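Local coordinates for Alpha/beta hydrolase fold protein (Marinomonas mediterranea, PDB 6CXT) that supplies a carrier domain, bound here with a pyrrolyl-phosphopantetheine ligand and a flavin-dependent oxidase, for thiotemplated pyrrole biosynthesis, at residues I6-N11 against V39-H44; Y49-P54 against A71-L76. All blocks are in the same frame, centred on the assembly; numbering follows the deposited sequence.

Interaction 1. Residues I6-N11 against V39-H44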
loop_
_atom_site.group_PDB
_atom_site.type_symbol
_atom_site.label_atom_id
_atom_site.label_comp_id
_atom_site.label_asym_id
_atom_site.label_seq_id
_atom_site.Cartn_x
_atom_site.Cartn_y
_atom_site.Cartn_z
ATOM N N ILE A 6 -42.776 0.517 1.968
ATOM C CA ILE A 6 -42.666 1.024 3.327
ATOM C C ILE A 6 -41.804 0.191 4.322
ATOM O O ILE A 6 -41.139 0.713 5.201
ATOM C CB ILE A 6 -44.027 1.380 3.918
ATOM C CG1 ILE A 6 -44.067 1.025 5.379
ATOM C CG2 ILE A 6 -45.221 0.811 3.116
ATOM C CD1 ILE A 6 -43.507 2.105 6.243
ATOM N N HIS A 7 -41.837 -1.109 4.176
ATOM C CA HIS A 7 -41.028 -1.975 5.002
ATOM C C HIS A 7 -39.605 -1.711 4.511
ATOM O O HIS A 7 -38.689 -1.526 5.262
ATOM C CB HIS A 7 -41.419 -3.403 4.713
ATOM C CG HIS A 7 -40.598 -4.418 5.443
ATOM N ND1 HIS A 7 -39.956 -5.453 4.805
ATOM C CD2 HIS A 7 -40.336 -4.568 6.756
ATOM C CE1 HIS A 7 -39.326 -6.195 5.693
ATOM N NE2 HIS A 7 -39.552 -5.687 6.887
ATOM N N PHE A 8 -39.510 -1.683 3.210
ATOM C CA PHE A 8 -38.273 -1.410 2.466
ATOM C C PHE A 8 -37.534 -0.149 2.957
ATOM O O PHE A 8 -36.320 -0.213 3.253
ATOM C CB PHE A 8 -38.506 -1.367 0.957
ATOM C CG PHE A 8 -37.266 -0.993 0.176
ATOM C CD1 PHE A 8 -36.242 -1.946 -0.072
ATOM C CD2 PHE A 8 -37.077 0.326 -0.281
ATOM C CE1 PHE A 8 -35.091 -1.590 -0.787
ATOM C CE2 PHE A 8 -35.908 0.683 -0.972
ATOM C CZ PHE A 8 -34.919 -0.274 -1.220
ATOM N N ILE A 9 -38.242 0.984 3.090
ATOM C CA ILE A 9 -37.606 2.243 3.435
ATOM C C ILE A 9 -37.064 2.149 4.837
ATOM O O ILE A 9 -35.989 2.679 5.135
ATOM C CB ILE A 9 -38.546 3.491 3.287
ATOM C CG1 ILE A 9 -38.782 3.791 1.816
ATOM C CG2 ILE A 9 -38.032 4.695 4.093
ATOM C CD1 ILE A 9 -40.053 4.617 1.533
ATOM N N ASN A 10 -37.828 1.486 5.700
ATOM C CA ASN A 10 -37.445 1.335 7.080
ATOM C C ASN A 10 -36.202 0.434 7.202
ATOM O O ASN A 10 -35.298 0.733 7.965
ATOM C CB ASN A 10 -38.604 0.691 7.846
ATOM C CG ASN A 10 -38.852 1.353 9.164
ATOM O OD1 ASN A 10 -38.446 0.856 10.216
ATOM N ND2 ASN A 10 -39.517 2.488 9.125
ATOM N N ASN A 11 -36.185 -0.656 6.448
ATOM C CA ASN A 11 -35.144 -1.674 6.634
ATOM C C ASN A 11 -33.870 -1.355 5.869
ATOM O O ASN A 11 -32.837 -1.177 6.495
ATOM C CB ASN A 11 -35.672 -3.074 6.332
ATOM C CG ASN A 11 -36.597 -3.578 7.435
ATOM O OD1 ASN A 11 -36.429 -3.264 8.619
ATOM N ND2 ASN A 11 -37.588 -4.344 7.045
ATOM N N VAL A 39 -31.314 5.884 -5.573
ATOM C CA VAL A 39 -30.854 4.804 -6.438
ATOM C C VAL A 39 -31.374 3.462 -5.921
ATOM O O VAL A 39 -31.826 2.632 -6.703
ATOM C CB VAL A 39 -29.287 4.810 -6.598
ATOM C CG1 VAL A 39 -28.840 3.662 -7.534
ATOM C CG2 VAL A 39 -28.871 6.140 -7.222
ATOM N N LEU A 40 -31.278 3.254 -4.624
ATOM C CA LEU A 40 -31.677 1.961 -4.045
ATOM C C LEU A 40 -33.239 1.818 -4.176
ATOM O O LEU A 40 -33.776 0.745 -4.505
ATOM C CB LEU A 40 -31.250 1.893 -2.566
ATOM C CG LEU A 40 -29.692 1.941 -2.341
ATOM C CD1 LEU A 40 -29.381 1.798 -0.873
ATOM C CD2 LEU A 40 -29.009 0.868 -3.156
ATOM N N LEU A 41 -33.935 2.918 -3.891
ATOM C CA LEU A 41 -35.411 2.913 -3.989
ATOM C C LEU A 41 -35.821 2.607 -5.443
ATOM O O LEU A 41 -36.632 1.711 -5.686
ATOM C CB LEU A 41 -35.957 4.271 -3.538
ATOM C CG LEU A 41 -37.515 4.418 -3.575
ATOM C CD1 LEU A 41 -38.204 3.453 -2.606
ATOM C CD2 LEU A 41 -37.877 5.856 -3.226
ATOM N N LEU A 42 -35.242 3.319 -6.413
ATOM C CA LEU A 42 -35.592 3.070 -7.794
ATOM C C LEU A 42 -35.315 1.644 -8.206
ATOM O O LEU A 42 -36.062 1.108 -9.022
ATOM C CB LEU A 42 -34.941 4.043 -8.794
ATOM C CG LEU A 42 -35.297 5.525 -8.664
ATOM C CD1 LEU A 42 -34.613 6.349 -9.744
ATOM C CD2 LEU A 42 -36.817 5.731 -8.706
ATOM N N ALA A 43 -34.256 1.026 -7.666
ATOM C CA ALA A 43 -33.936 -0.377 -8.039
ATOM C C ALA A 43 -34.982 -1.313 -7.439
ATOM O O ALA A 43 -35.479 -2.212 -8.120
ATOM C CB ALA A 43 -32.511 -0.774 -7.574
ATOM N N HIS A 44 -35.325 -1.073 -6.172
ATOM C CA HIS A 44 -36.370 -1.837 -5.479
ATOM C C HIS A 44 -37.687 -1.773 -6.255
ATOM O O HIS A 44 -38.312 -2.801 -6.494
ATOM C CB HIS A 44 -36.565 -1.293 -4.078
ATOM C CG HIS A 44 -37.804 -1.797 -3.401
ATOM N ND1 HIS A 44 -39.035 -1.188 -3.548
ATOM C CD2 HIS A 44 -38.004 -2.857 -2.582
ATOM C CE1 HIS A 44 -39.937 -1.845 -2.838
ATOM N NE2 HIS A 44 -39.335 -2.855 -2.235
#
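The rings of Phe8 and His44 form an offset stack. Their centroids are 3.9 Å apart and their planes are tilted by 25°. One face of the Phe8 ring carries His44 CG near its centre. One face of the imidazole carries Phe8 CG, shifted toward the rim. The Leu41 CA and the Leu40 carbonyl oxygen come to the phenyl ring obliquely, near CE2 and CZ. With CG anti to the backbone N in both residues (chi1 176° in Phe8), each ring is carried out toward the other helix, and the two side chains pass in opposite directions. Each covers the other with its methylene as well as its ring. His44 CB lies over the phenyl face, 3.6 Å from the centroid of the Phe8 ring and 19° off its normal. In return, Phe8 CB sits over the imidazole, 4.0 Å from the centroid of the His44 ring. These are two reciprocal CH-pi contacts. The closest ring carbons are modelled too near each other, so the exact tightness of the stack is doubtful.

Leu41 continues the apolar patch. Leu41 CD1 is 4.0 Å from Phe8 CE2. The packing of Leu41 CD1 on Ile9 CG1 is looser, at 4.5 Å. Ile9 and Leu41 are buried, and from helix 66-75 Val66 packs on Ile9 and Leu69 on Leu41. No hydrogen bond joins the two segments. Leu13 touches both Phe8 and Leu40. The Leu40 side chain also packs on Asn375 of the Butyryl-CoA dehydrogenase chain and is about 11 Å from the bound pyrrolyl-phosphopantetheine ligand. The segments from helices 7-13 and 35-49 run nearly antiparallel, as expected of the first two helices of the bundle of a phosphopantetheine carrier domain.

Interaction 2. Residues Y49-P54 against A71-L76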
loop_
_atom_site.group_PDB
_atom_site.type_symbol
_atom_site.label_atom_id
_atom_site.label_comp_id
_atom_site.label_asym_id
_atom_site.label_seq_id
_atom_site.Cartn_x
_atom_site.Cartn_y
_atom_site.Cartn_z
ATOM N N TYR A 49 -41.896 -4.146 -8.425
ATOM C CA TYR A 49 -43.121 -3.782 -9.163
ATOM C C TYR A 49 -43.008 -3.782 -10.685
ATOM O O TYR A 49 -44.007 -3.589 -11.358
ATOM C CB TYR A 49 -43.707 -2.440 -8.659
ATOM C CG TYR A 49 -43.722 -2.325 -7.140
ATOM C CD1 TYR A 49 -44.626 -3.067 -6.357
ATOM C CD2 TYR A 49 -42.811 -1.481 -6.479
ATOM C CE1 TYR A 49 -44.619 -2.973 -4.970
ATOM C CE2 TYR A 49 -42.798 -1.383 -5.092
ATOM C CZ TYR A 49 -43.700 -2.125 -4.338
ATOM O OH TYR A 49 -43.667 -2.015 -2.953
ATOM N N GLY A 50 -41.817 -4.005 -11.232
ATOM C CA GLY A 50 -41.625 -3.988 -12.690
ATOM C C GLY A 50 -41.641 -2.596 -13.326
ATOM O O GLY A 50 -41.620 -2.475 -14.550
ATOM N N VAL A 51 -41.639 -1.547 -12.494
ATOM C CA VAL A 51 -41.794 -0.164 -12.929
ATOM C C VAL A 51 -40.439 0.580 -12.884
ATOM O O VAL A 51 -39.771 0.613 -11.844
ATOM C CB VAL A 51 -42.848 0.570 -12.031
ATOM C CG1 VAL A 51 -42.891 2.073 -12.294
ATOM C CG2 VAL A 51 -44.242 -0.025 -12.204
ATOM N N LYS A 52 -40.095 1.192 -14.015
ATOM C CA LYS A 52 -38.914 2.039 -14.192
ATOM C C LYS A 52 -39.382 3.475 -14.299
ATOM O O LYS A 52 -39.821 3.911 -15.370
ATOM C CB LYS A 52 -38.150 1.676 -15.480
ATOM C CG LYS A 52 -37.764 0.208 -15.609
ATOM C CD LYS A 52 -36.714 -0.038 -16.686
ATOM C CE LYS A 52 -35.313 0.314 -16.190
ATOM N NZ LYS A 52 -34.249 -0.511 -16.837
ATOM N N ILE A 53 -39.288 4.213 -13.193
ATOM C CA ILE A 53 -39.741 5.604 -13.145
ATOM C C ILE A 53 -39.057 6.554 -14.152
ATOM O O ILE A 53 -37.861 6.825 -14.030
ATOM C CB ILE A 53 -39.737 6.146 -11.704
ATOM C CG1 ILE A 53 -40.647 5.232 -10.856
ATOM C CG2 ILE A 53 -40.195 7.599 -11.707
ATOM C CD1 ILE A 53 -40.563 5.383 -9.358
ATOM N N PRO A 54 -39.824 7.073 -15.148
ATOM C CA PRO A 54 -39.241 8.003 -16.142
ATOM C C PRO A 54 -38.659 9.228 -15.447
ATOM O O PRO A 54 -39.115 9.564 -14.334
ATOM C CB PRO A 54 -40.451 8.413 -16.997
ATOM C CG PRO A 54 -41.431 7.307 -16.814
ATOM C CD PRO A 54 -41.269 6.870 -15.390
ATOM N N ALA A 71 -48.833 6.188 -5.293
ATOM C CA ALA A 71 -49.749 6.675 -6.344
ATOM C C ALA A 71 -49.076 6.695 -7.715
ATOM O O ALA A 71 -49.676 6.252 -8.707
ATOM C CB ALA A 71 -50.370 8.039 -5.996
ATOM N N LEU A 72 -47.822 7.187 -7.766
ATOM C CA LEU A 72 -47.058 7.185 -9.024
ATOM C C LEU A 72 -46.823 5.783 -9.581
ATOM O O LEU A 72 -46.969 5.550 -10.802
ATOM C CB LEU A 72 -45.718 7.949 -8.893
ATOM C CG LEU A 72 -44.814 7.949 -10.150
ATOM C CD1 LEU A 72 -45.400 8.748 -11.325
ATOM C CD2 LEU A 72 -43.433 8.466 -9.774
ATOM N N ILE A 73 -46.423 4.858 -8.710
ATOM C CA ILE A 73 -46.155 3.478 -9.162
ATOM C C ILE A 73 -47.428 2.823 -9.728
ATOM O O ILE A 73 -47.374 2.072 -10.729
ATOM C CB ILE A 73 -45.542 2.583 -8.052
ATOM C CG1 ILE A 73 -44.280 3.240 -7.435
ATOM C CG2 ILE A 73 -45.233 1.180 -8.593
ATOM C CD1 ILE A 73 -43.912 2.713 -6.066
ATOM N N ASN A 74 -48.568 3.124 -9.103
ATOM C CA ASN A 74 -49.881 2.646 -9.652
ATOM C C ASN A 74 -50.141 3.180 -11.030
ATOM O O ASN A 74 -50.402 2.400 -11.946
ATOM C CB ASN A 74 -51.025 2.950 -8.676
ATOM C CG ASN A 74 -50.892 2.152 -7.392
ATOM O OD1 ASN A 74 -50.372 1.017 -7.403
ATOM N ND2 ASN A 74 -51.313 2.745 -6.270
ATOM N N GLN A 75 -49.960 4.493 -11.203
ATOM C CA GLN A 75 -50.201 5.145 -12.484
ATOM C C GLN A 75 -49.362 4.504 -13.571
ATOM O O GLN A 75 -49.751 4.488 -14.735
ATOM C CB GLN A 75 -49.916 6.650 -12.380
ATOM C CG GLN A 75 -50.945 7.336 -11.499
ATOM C CD GLN A 75 -50.740 8.807 -11.339
ATOM O OE1 GLN A 75 -51.202 9.582 -12.162
ATOM N NE2 GLN A 75 -50.090 9.212 -10.240
ATOM N N LEU A 76 -48.210 3.962 -13.161
ATOM C CA LEU A 76 -47.219 3.435 -14.088
ATOM C C LEU A 76 -47.272 1.927 -14.155
ATOM O O LEU A 76 -46.929 1.374 -15.193
ATOM C CB LEU A 76 -45.814 3.911 -13.680
ATOM C CG LEU A 76 -45.494 5.399 -13.835
ATOM C CD1 LEU A 76 -44.167 5.742 -13.162
ATOM C CD2 LEU A 76 -45.503 5.856 -15.285
#
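Val51 and Leu76 bring the backbones nearest, with their CA atoms 6.6 Å apart, where an extended loop passes the end of a helix. In this carrier-domain bundle the loop follows helix 35-49, and the helix is 66-75, the last of the chain. Gly50 has positive phi (74°) and is the first residue to leave the helical path. From there the chain runs on through Val51, Ile53 and Pro54.

The contact is wholly apolar between side chains, and no hydrogen bond crosses it. Ile73 CG2 is shared by Tyr49, at the end of helix 35-49, and Val51 of the loop. It lies 3.9 Å from Tyr49 CB and also 3.9 Å from Val51 CG2. Tyr49 meets it mainly through the root of the side chain, with the near part of its ring approached obliquely.

Val51 uses both branches. CG1 is anti to the backbone N (chi1 171°) and meets Leu76 CB at 3.7 Å, while CG2 turns to Ile73. The Val51 and Leu76 side chains cross at about a right angle. Deeper in, Ile53 CG2 packs on CD2 of the buried Leu72 at 3.9 Å. Ile53 also touches Leu42 and Ile45 of helix 35-49, as well as Phe63, so the same side chain meets both helices. Val51 likewise touches Ile45.

The outer side is more exposed. There Leu76 and Pro54 reach toward each other tip to tip, with Leu76 CD1 3.8 Å from Pro54 CD.

How the interactions relate
The two contacts come in series along the chain: interaction 1 is complete before interaction 2 begins. Their centres are about 14 Å apart. Helix 35-49 connects them, since it supplies residues 39-44 and ends at Tyr49. They also touch directly: His44 CE1 lies 3.7 Å from Tyr49 CE2, and Leu42 CD2 lies 3.8 Å from Ile53 CD1. Interaction 1 pairs the helix with helix 7-13, where Val39 and Leu40 pack on the partner enzyme chain. Interaction 2 packs the following loop against helix 66-75 near the chain end, where no other protein chain of the assembly touches its segments. Together they join all three helices of this small carrier domain.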